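O-succinylhomoserine sulfhydrylase (Mycobacterium tuberculosis, PDB 3NDN) uses pyridoxal 5'-phosphate to make L-homocysteine from O-succinyl-L-homoserine and hydrogen sulfide, a step of methionine biosynthesis. Local coordinates at the interface of chains A and B and the interface of chains A and C. Sequence-based numbering; all coordinates share one arbitrary frame. Chains: chain A/B/C, O-succinylhomoserine sulfhydrylase.

Contact 1: the interface of chains A and B. Residues chain A 77, 253-254, 256-259; chain B 106, 110, 132, 135-136, 140.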
# COMPACT_ATOMS: atom_id res chain seq x y z
N ARG A 77 10.68 -1.94 -15.30
CA ARG A 77 10.65 -3.34 -15.71
C ARG A 77 11.98 -4.04 -15.44
O ARG A 77 12.00 -5.23 -15.13
CB ARG A 77 10.24 -3.54 -17.19
CG ARG A 77 9.58 -4.91 -17.47
CD ARG A 77 9.46 -5.27 -18.98
NE ARG A 77 8.91 -4.18 -19.79
CZ ARG A 77 9.64 -3.42 -20.62
NH1 ARG A 77 9.05 -2.45 -21.31
NH2 ARG A 77 10.94 -3.65 -20.76
N LYS A 253 18.88 -10.21 -20.13
CA LYS A 253 18.20 -10.19 -21.43
C LYS A 253 16.77 -10.72 -21.34
O LYS A 253 15.83 -10.09 -21.85
CB LYS A 253 19.01 -10.94 -22.49
CG LYS A 253 18.46 -10.80 -23.90
CD LYS A 253 19.32 -11.55 -24.89
CE LYS A 253 18.85 -11.31 -26.32
NZ LYS A 253 19.49 -12.28 -27.26
N LEU A 254 16.59 -11.88 -20.71
CA LEU A 254 15.24 -12.41 -20.54
C LEU A 254 14.35 -11.52 -19.64
O LEU A 254 13.15 -11.37 -19.91
CB LEU A 254 15.27 -13.87 -20.03
CG LEU A 254 15.67 -14.96 -21.04
CD1 LEU A 254 15.77 -16.36 -20.35
CD2 LEU A 254 14.67 -15.02 -22.20
N ARG A 256 14.51 -8.10 -19.03
CA ARG A 256 14.13 -6.87 -19.73
C ARG A 256 13.03 -7.11 -20.78
O ARG A 256 12.03 -6.38 -20.83
CB ARG A 256 15.36 -6.24 -20.41
CG ARG A 256 16.44 -5.72 -19.47
CD ARG A 256 17.40 -4.79 -20.20
NE ARG A 256 18.42 -4.20 -19.32
CZ ARG A 256 19.15 -3.14 -19.64
NH1 ARG A 256 18.97 -2.54 -20.81
NH2 ARG A 256 20.04 -2.66 -18.79
N HIS A 257 13.21 -8.14 -21.60
CA HIS A 257 12.35 -8.34 -22.77
C HIS A 257 11.13 -9.27 -22.66
O HIS A 257 10.17 -9.10 -23.43
CB HIS A 257 13.24 -8.68 -23.98
CG HIS A 257 14.34 -7.69 -24.21
ND1 HIS A 257 14.11 -6.35 -24.44
CD2 HIS A 257 15.69 -7.84 -24.21
CE1 HIS A 257 15.26 -5.72 -24.61
NE2 HIS A 257 16.23 -6.60 -24.47
N THR A 258 11.16 -10.24 -21.75
CA THR A 258 9.95 -11.03 -21.41
C THR A 258 9.18 -10.49 -20.18
O THR A 258 8.04 -10.87 -19.96
CB THR A 258 10.20 -12.56 -21.21
OG1 THR A 258 10.92 -12.80 -19.99
CG2 THR A 258 10.96 -13.19 -22.40
N GLY A 259 9.84 -9.67 -19.36
CA GLY A 259 9.16 -8.92 -18.26
C GLY A 259 8.37 -9.57 -17.12
O GLY A 259 7.31 -9.05 -16.74
N MET B 106 5.14 -6.43 -21.52
CA MET B 106 6.04 -7.33 -22.27
C MET B 106 5.80 -8.81 -21.92
O MET B 106 6.03 -9.70 -22.77
CB MET B 106 7.52 -6.97 -22.09
CG MET B 106 8.02 -5.75 -22.93
SD MET B 106 7.44 -5.70 -24.66
CE MET B 106 8.11 -7.22 -25.31
N PHE B 110 5.09 -11.64 -24.73
CA PHE B 110 5.83 -12.91 -24.79
C PHE B 110 4.94 -14.12 -24.55
O PHE B 110 5.04 -15.11 -25.26
CB PHE B 110 7.04 -12.95 -23.83
CG PHE B 110 7.68 -14.31 -23.77
CD1 PHE B 110 8.49 -14.75 -24.82
CD2 PHE B 110 7.42 -15.18 -22.71
CE1 PHE B 110 9.06 -16.03 -24.80
CE2 PHE B 110 7.99 -16.46 -22.68
CZ PHE B 110 8.81 -16.89 -23.72
N SER B 132 11.56 -3.76 -27.25
CA SER B 132 11.50 -5.09 -26.61
C SER B 132 10.67 -6.11 -27.40
O SER B 132 10.97 -7.30 -27.37
CB SER B 132 10.99 -4.99 -25.17
OG SER B 132 12.03 -4.62 -24.28
N VAL B 135 12.97 -7.59 -30.15
CA VAL B 135 13.88 -8.58 -29.54
C VAL B 135 13.20 -9.95 -29.29
O VAL B 135 13.78 -11.01 -29.58
CB VAL B 135 14.57 -8.02 -28.24
CG1 VAL B 135 15.49 -9.05 -27.59
CG2 VAL B 135 15.36 -6.77 -28.56
N VAL B 136 11.96 -9.92 -28.80
CA VAL B 136 11.16 -11.14 -28.58
C VAL B 136 11.00 -11.91 -29.90
O VAL B 136 11.22 -13.12 -29.96
CB VAL B 136 9.74 -10.82 -27.97
CG1 VAL B 136 8.82 -12.03 -28.04
CG2 VAL B 136 9.87 -10.34 -26.51
N ILE B 140 14.72 -13.91 -29.14
CA ILE B 140 14.29 -14.81 -28.06
C ILE B 140 13.50 -16.04 -28.53
O ILE B 140 13.82 -17.17 -28.15
CB ILE B 140 13.54 -14.04 -26.92
CG1 ILE B 140 14.52 -13.12 -26.17
CG2 ILE B 140 12.88 -15.03 -25.95
CD1 ILE B 140 13.89 -12.18 -25.13
O HOH W 1 11.85 -1.84 -22.96
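A:His257, near the C-terminal end of helix 244-258, shows how one imidazole can serve a subunit interface by both rim and face. ND1 meets the hydroxyl OG of B:Ser132 at 2.7 Å in a fairly straight hydrogen bond (155° at the hydrogen); which atom donates is not settled. Over one face, toward the rim, lies the methyl CG1 of B:Val135, 3.6 Å from ring carbon CD2 of A:His257, a CH-pi contact. The CB methylene of A:His257 is touched by the tip of B:Ile140, CD1, at 3.7 Å. One residue along, the methyl CG2 of A:Thr258 rests over a face of the B:Phe110 ring, 3.7 Å from its CG, the two side chains lying side by side and pointing the same way. A:Arg77, bent at chi3, lays its guanidinium face against CG of B:Met106.

A second shell appears to position these groups. A:Arg256 CB backs the imidazole face opposite the valine, so the ring lies between B:Val135 of the partner and A:Arg256 of its own chain. A:Thr258 takes the crowded rotamer (chi1 71°), turning OG1 back to donate to the helix carbonyl O of A:Leu254 at 2.7 Å while CG2 points across the interface. A:Arg77 NH2 donates to the carbonyl O of A:Arg256 at 2.9 Å, tilted out of the guanidinium plane. A water 3.0 Å from A:Arg77 NH2 also bonds B:Ser132 OG, at 3.1 Å.

Contact 2: the interface of chains A and B. Residues chain A 103-104, 106-107, 258-261; chain B 103-104, 106-107, 258-261.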
# COMPACT_ATOMS: atom_id res chain seq x y z
N ALA A 103 8.83 -11.86 -10.42
CA ALA A 103 7.42 -11.74 -9.99
C ALA A 103 6.96 -12.90 -9.06
O ALA A 103 5.98 -12.75 -8.32
CB ALA A 103 6.47 -11.66 -11.23
N SER A 104 7.65 -14.02 -9.12
CA SER A 104 7.27 -15.23 -8.35
C SER A 104 8.45 -16.19 -8.28
O SER A 104 9.44 -16.00 -8.98
CB SER A 104 6.06 -15.92 -9.00
OG SER A 104 6.41 -16.54 -10.23
N MET A 106 8.30 -19.38 -9.34
CA MET A 106 8.30 -20.09 -10.64
C MET A 106 8.92 -19.26 -11.77
O MET A 106 9.59 -19.81 -12.67
CB MET A 106 6.89 -20.57 -11.01
CG MET A 106 6.40 -21.82 -10.25
SD MET A 106 7.62 -23.14 -10.01
CE MET A 106 7.94 -23.68 -11.69
N ALA A 107 8.73 -17.95 -11.72
CA ALA A 107 9.42 -17.02 -12.63
C ALA A 107 10.94 -17.11 -12.49
O ALA A 107 11.64 -17.10 -13.50
CB ALA A 107 8.93 -15.61 -12.44
N THR A 258 11.16 -10.24 -21.75
CA THR A 258 9.95 -11.03 -21.41
C THR A 258 9.18 -10.49 -20.18
O THR A 258 8.04 -10.87 -19.96
CB THR A 258 10.20 -12.56 -21.21
OG1 THR A 258 10.92 -12.80 -19.99
CG2 THR A 258 10.96 -13.19 -22.40
N GLY A 259 9.84 -9.67 -19.36
CA GLY A 259 9.16 -8.92 -18.26
C GLY A 259 8.37 -9.57 -17.12
O GLY A 259 7.31 -9.05 -16.74
N PRO A 260 8.87 -10.67 -16.53
CA PRO A 260 8.19 -11.14 -15.32
C PRO A 260 8.68 -10.35 -14.08
O PRO A 260 9.33 -10.91 -13.19
CB PRO A 260 8.60 -12.63 -15.24
CG PRO A 260 9.94 -12.70 -15.93
CD PRO A 260 10.10 -11.45 -16.81
N ALA A 261 8.33 -9.06 -14.03
CA ALA A 261 8.94 -8.08 -13.10
C ALA A 261 8.34 -8.05 -11.70
O ALA A 261 7.12 -8.11 -11.56
CB ALA A 261 8.85 -6.66 -13.72
N ALA B 103 2.23 -9.52 -15.19
CA ALA B 103 3.15 -8.66 -14.43
C ALA B 103 3.58 -7.37 -15.17
O ALA B 103 3.96 -6.37 -14.54
CB ALA B 103 4.41 -9.47 -13.98
N SER B 104 3.52 -7.40 -16.50
CA SER B 104 3.88 -6.25 -17.36
C SER B 104 3.29 -6.44 -18.75
O SER B 104 2.83 -7.51 -19.10
CB SER B 104 5.40 -6.10 -17.47
OG SER B 104 5.98 -7.20 -18.18
N MET B 106 5.14 -6.43 -21.52
CA MET B 106 6.04 -7.33 -22.27
C MET B 106 5.80 -8.81 -21.92
O MET B 106 6.03 -9.70 -22.77
CB MET B 106 7.52 -6.97 -22.09
CG MET B 106 8.02 -5.75 -22.93
SD MET B 106 7.44 -5.70 -24.66
CE MET B 106 8.11 -7.22 -25.31
N ALA B 107 5.31 -9.06 -20.71
CA ALA B 107 4.90 -10.42 -20.28
C ALA B 107 3.65 -10.88 -21.04
O ALA B 107 3.51 -12.06 -21.35
CB ALA B 107 4.68 -10.47 -18.77
N THR B 258 5.11 -20.85 -15.50
CA THR B 258 6.26 -19.93 -15.64
C THR B 258 6.11 -18.66 -14.76
O THR B 258 7.08 -17.95 -14.55
CB THR B 258 6.56 -19.53 -17.10
OG1 THR B 258 5.50 -18.70 -17.61
CG2 THR B 258 6.75 -20.79 -18.01
N GLY B 259 4.90 -18.39 -14.29
CA GLY B 259 4.62 -17.39 -13.23
C GLY B 259 4.88 -15.88 -13.39
O GLY B 259 5.34 -15.23 -12.42
N PRO B 260 4.60 -15.29 -14.58
CA PRO B 260 4.72 -13.82 -14.67
C PRO B 260 3.46 -13.10 -14.11
O PRO B 260 2.75 -12.37 -14.84
CB PRO B 260 4.88 -13.58 -16.17
CG PRO B 260 4.06 -14.67 -16.79
CD PRO B 260 4.29 -15.88 -15.90
N ALA B 261 3.24 -13.25 -12.80
CA ALA B 261 1.97 -12.91 -12.15
C ALA B 261 1.78 -11.43 -11.78
O ALA B 261 2.70 -10.79 -11.28
CB ALA B 261 1.79 -13.78 -10.90
O HOH W 2 5.05 -5.72 -12.09
O HOH W 3 3.53 -11.05 -8.24
O HOH W 4 4.51 -8.58 -10.37
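Two serine-to-carbonyl bonds, related by the two-fold axis, join chains A and B of the homotetramer where the loop leading into helix 105-114, and the first turn of that helix, meet the segment following helix 244-258 of the other chain. A:Ser104 OG donates to the backbone O of B:Gly259 at 2.8 Å, and B:Ser104 OG returns the bond to A:Gly259 O at 2.7 Å. Each hydroxyl arrives in the carbonyl plane on a lone pair, with a C=O...O angle of 121° in the first case. The crowded rotamer (chi1 71° in A:Ser104) puts OG there and also within reach of the first turn of the following helix, which it caps: A:Ala107 N donates to A:Ser104 OG at 3.1 Å. The hydroxyl thus accepts from the helix start and donates across the interface, which should restrict its rotation. The methyl of A:Ala107 packs beside this bond, 3.6 Å from B:Gly259 O.

Toward the axis the fit slackens. A:Pro260 CB and B:Pro260 CB meet at 4.0 Å. The methyls of A:Ala103 and B:Ala103 face each other at a similar spacing. Beyond them, water takes over from direct polar contact. One water lies 2.9 Å from A:Ala261 O and also contacts B:Ala261 O; on either side of it, another water joins A:Ala261 O to B:Ala103 O, or B:Ala261 O to A:Ala103 O.

In the fold, A:Ala103 and A:Ser104 link strand 98-102 to helix 105-114, while A:Gly259, A:Pro260 and A:Ala261 lie in the connection between helices 244-258 and 264-273.

Contact 3: the interface of chains A and C. Residues chain A 276, 279-280, 282-283, 399; chain C 276, 279-280, 282-283, 399.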
# COMPACT_ATOMS: atom_id res chain seq x y z
N THR A 276 13.34 -9.87 9.92
CA THR A 276 12.96 -10.85 10.97
C THR A 276 13.19 -12.32 10.60
O THR A 276 12.84 -13.24 11.40
CB THR A 276 11.48 -10.68 11.41
OG1 THR A 276 10.62 -10.82 10.27
CG2 THR A 276 11.23 -9.33 12.08
N ILE A 279 15.24 -14.77 13.37
CA ILE A 279 14.48 -15.19 14.57
C ILE A 279 13.22 -16.03 14.27
O ILE A 279 12.89 -16.95 15.03
CB ILE A 279 14.17 -14.03 15.57
CG1 ILE A 279 13.28 -12.95 14.93
CG2 ILE A 279 15.49 -13.45 16.17
CD1 ILE A 279 12.72 -11.93 15.97
N ARG A 280 12.53 -15.72 13.17
CA ARG A 280 11.38 -16.55 12.71
C ARG A 280 11.77 -18.00 12.35
O ARG A 280 11.14 -18.98 12.83
CB ARG A 280 10.66 -15.85 11.54
CG ARG A 280 9.84 -14.60 11.96
CD ARG A 280 8.99 -14.05 10.81
NE ARG A 280 9.75 -13.47 9.69
CZ ARG A 280 9.97 -14.09 8.53
NH1 ARG A 280 9.53 -15.33 8.34
NH2 ARG A 280 10.65 -13.49 7.56
N GLN A 282 14.63 -19.62 13.28
CA GLN A 282 15.06 -20.20 14.57
C GLN A 282 13.91 -20.79 15.39
O GLN A 282 14.00 -21.94 15.86
CB GLN A 282 15.83 -19.15 15.39
CG GLN A 282 16.31 -19.60 16.77
CD GLN A 282 16.93 -18.47 17.60
OE1 GLN A 282 16.95 -17.30 17.19
NE2 GLN A 282 17.44 -18.81 18.78
N HIS A 283 12.82 -20.03 15.57
CA HIS A 283 11.72 -20.47 16.41
C HIS A 283 10.88 -21.59 15.76
O HIS A 283 10.54 -22.59 16.43
CB HIS A 283 10.86 -19.27 16.86
CG HIS A 283 11.40 -18.56 18.08
ND1 HIS A 283 12.47 -17.69 18.03
CD2 HIS A 283 11.03 -18.63 19.38
CE1 HIS A 283 12.73 -17.24 19.25
NE2 HIS A 283 11.87 -17.80 20.08
N LEU A 399 4.29 -19.99 14.14
CA LEU A 399 4.77 -19.27 15.32
C LEU A 399 3.87 -19.37 16.56
O LEU A 399 4.20 -18.80 17.61
CB LEU A 399 5.06 -17.79 14.96
CG LEU A 399 6.22 -17.50 14.00
CD1 LEU A 399 6.33 -16.00 13.64
CD2 LEU A 399 7.55 -18.02 14.53
N THR C 276 4.53 -11.06 15.30
CA THR C 276 5.92 -11.32 15.72
C THR C 276 6.35 -10.57 16.98
O THR C 276 7.53 -10.61 17.38
CB THR C 276 6.91 -11.00 14.60
OG1 THR C 276 6.77 -9.61 14.26
CG2 THR C 276 6.59 -11.86 13.35
N ILE C 279 8.24 -12.81 19.98
CA ILE C 279 9.65 -13.15 19.71
C ILE C 279 10.61 -11.94 19.55
O ILE C 279 11.78 -12.03 19.92
CB ILE C 279 9.85 -14.20 18.56
CG1 ILE C 279 9.35 -13.69 17.21
CG2 ILE C 279 9.20 -15.60 18.95
CD1 ILE C 279 9.76 -14.60 16.03
N ARG C 280 10.10 -10.82 19.03
CA ARG C 280 10.93 -9.61 18.88
C ARG C 280 11.26 -9.00 20.25
O ARG C 280 12.43 -8.67 20.52
CB ARG C 280 10.26 -8.57 17.96
CG ARG C 280 10.18 -8.97 16.46
CD ARG C 280 9.68 -7.79 15.57
NE ARG C 280 8.23 -7.54 15.67
CZ ARG C 280 7.67 -6.60 16.44
NH1 ARG C 280 8.43 -5.82 17.22
NH2 ARG C 280 6.34 -6.46 16.46
N GLN C 282 11.15 -10.62 23.24
CA GLN C 282 12.04 -11.63 23.87
C GLN C 282 13.53 -11.42 23.50
O GLN C 282 14.39 -11.31 24.40
CB GLN C 282 11.56 -13.07 23.55
CG GLN C 282 12.48 -14.23 24.08
CD GLN C 282 12.28 -15.58 23.34
OE1 GLN C 282 11.38 -15.73 22.50
NE2 GLN C 282 13.14 -16.55 23.66
N HIS C 283 13.83 -11.34 22.20
CA HIS C 283 15.20 -11.14 21.73
C HIS C 283 15.82 -9.79 22.13
O HIS C 283 16.96 -9.75 22.62
CB HIS C 283 15.31 -11.41 20.23
CG HIS C 283 15.42 -12.86 19.88
ND1 HIS C 283 14.32 -13.69 19.75
CD2 HIS C 283 16.50 -13.64 19.66
CE1 HIS C 283 14.72 -14.91 19.45
NE2 HIS C 283 16.04 -14.91 19.39
N LEU C 399 17.34 -5.68 16.72
CA LEU C 399 17.53 -7.09 16.41
C LEU C 399 18.90 -7.47 15.80
O LEU C 399 19.11 -8.62 15.44
CB LEU C 399 16.38 -7.59 15.48
CG LEU C 399 14.95 -7.55 16.05
CD1 LEU C 399 13.91 -7.87 14.97
CD2 LEU C 399 14.78 -8.54 17.23
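Helix 277-296 of chain A meets the equivalent helix 277-297 of chain C about a two-fold axis, with the short 3-10 turn 274-276 just ahead of each. The core is a reciprocal exchange between isoleucine and histidine. The methyl CG2 of A:Ile279 sits over the centre of the C:His283 ring, 3.5 Å from its centroid; C:Ile279 likewise places CG2 over the A:His283 face. CG1 of A:Ile279 takes the crowded position (chi1 63°), and its CD1 reaches CD1 of C:Ile279 at 4.0 Å. The A:His283 and C:His283 rings stand edge-to-face, planes 70° apart. Each is steered from within its helix: A:His283 ND1 donates to the carbonyl O of A:Ile279 at 3.1 Å, nearly in the ring plane. Its far nitrogen, NE2, donates to OE1 of the extended C:Gln282 at 3.2 Å, bent (135° at the hydrogen); the twin bond is weak. Two carbonyl oxygens as partners would favour a doubly protonated ring, whereas the other imidazole nearby may oppose it; protons are not seen. Farther out, A:Arg280 NE bonds A:Thr276 OG1 at 2.8 Å, in the guanidinium plane, which may steady the aliphatic stem beside C:Ile279 CD1. This mixed isoleucine–histidine helix pairing joins chains A and C within the homotetramer.

Contact 1 and contact 2 are neighbouring patches of one A–B interface, their centres about 10 Å apart and sharing A:Thr258, A:Gly259 and B:Met106. The end of helix 244-258 therefore serves both, moving from side-chain packing in contact 1 to backbone recognition in contact 2, with helix 105-114 of the partner running through each. Contact 3 stands apart, its centre about 40 Å from that of contact 1 and 32 Å from that of contact 2, and uses helix 277-296 to reach chain C. Chain A thus meets two partners through separate surfaces, which is consistent with the homotetramer being built from two different two-fold interfaces.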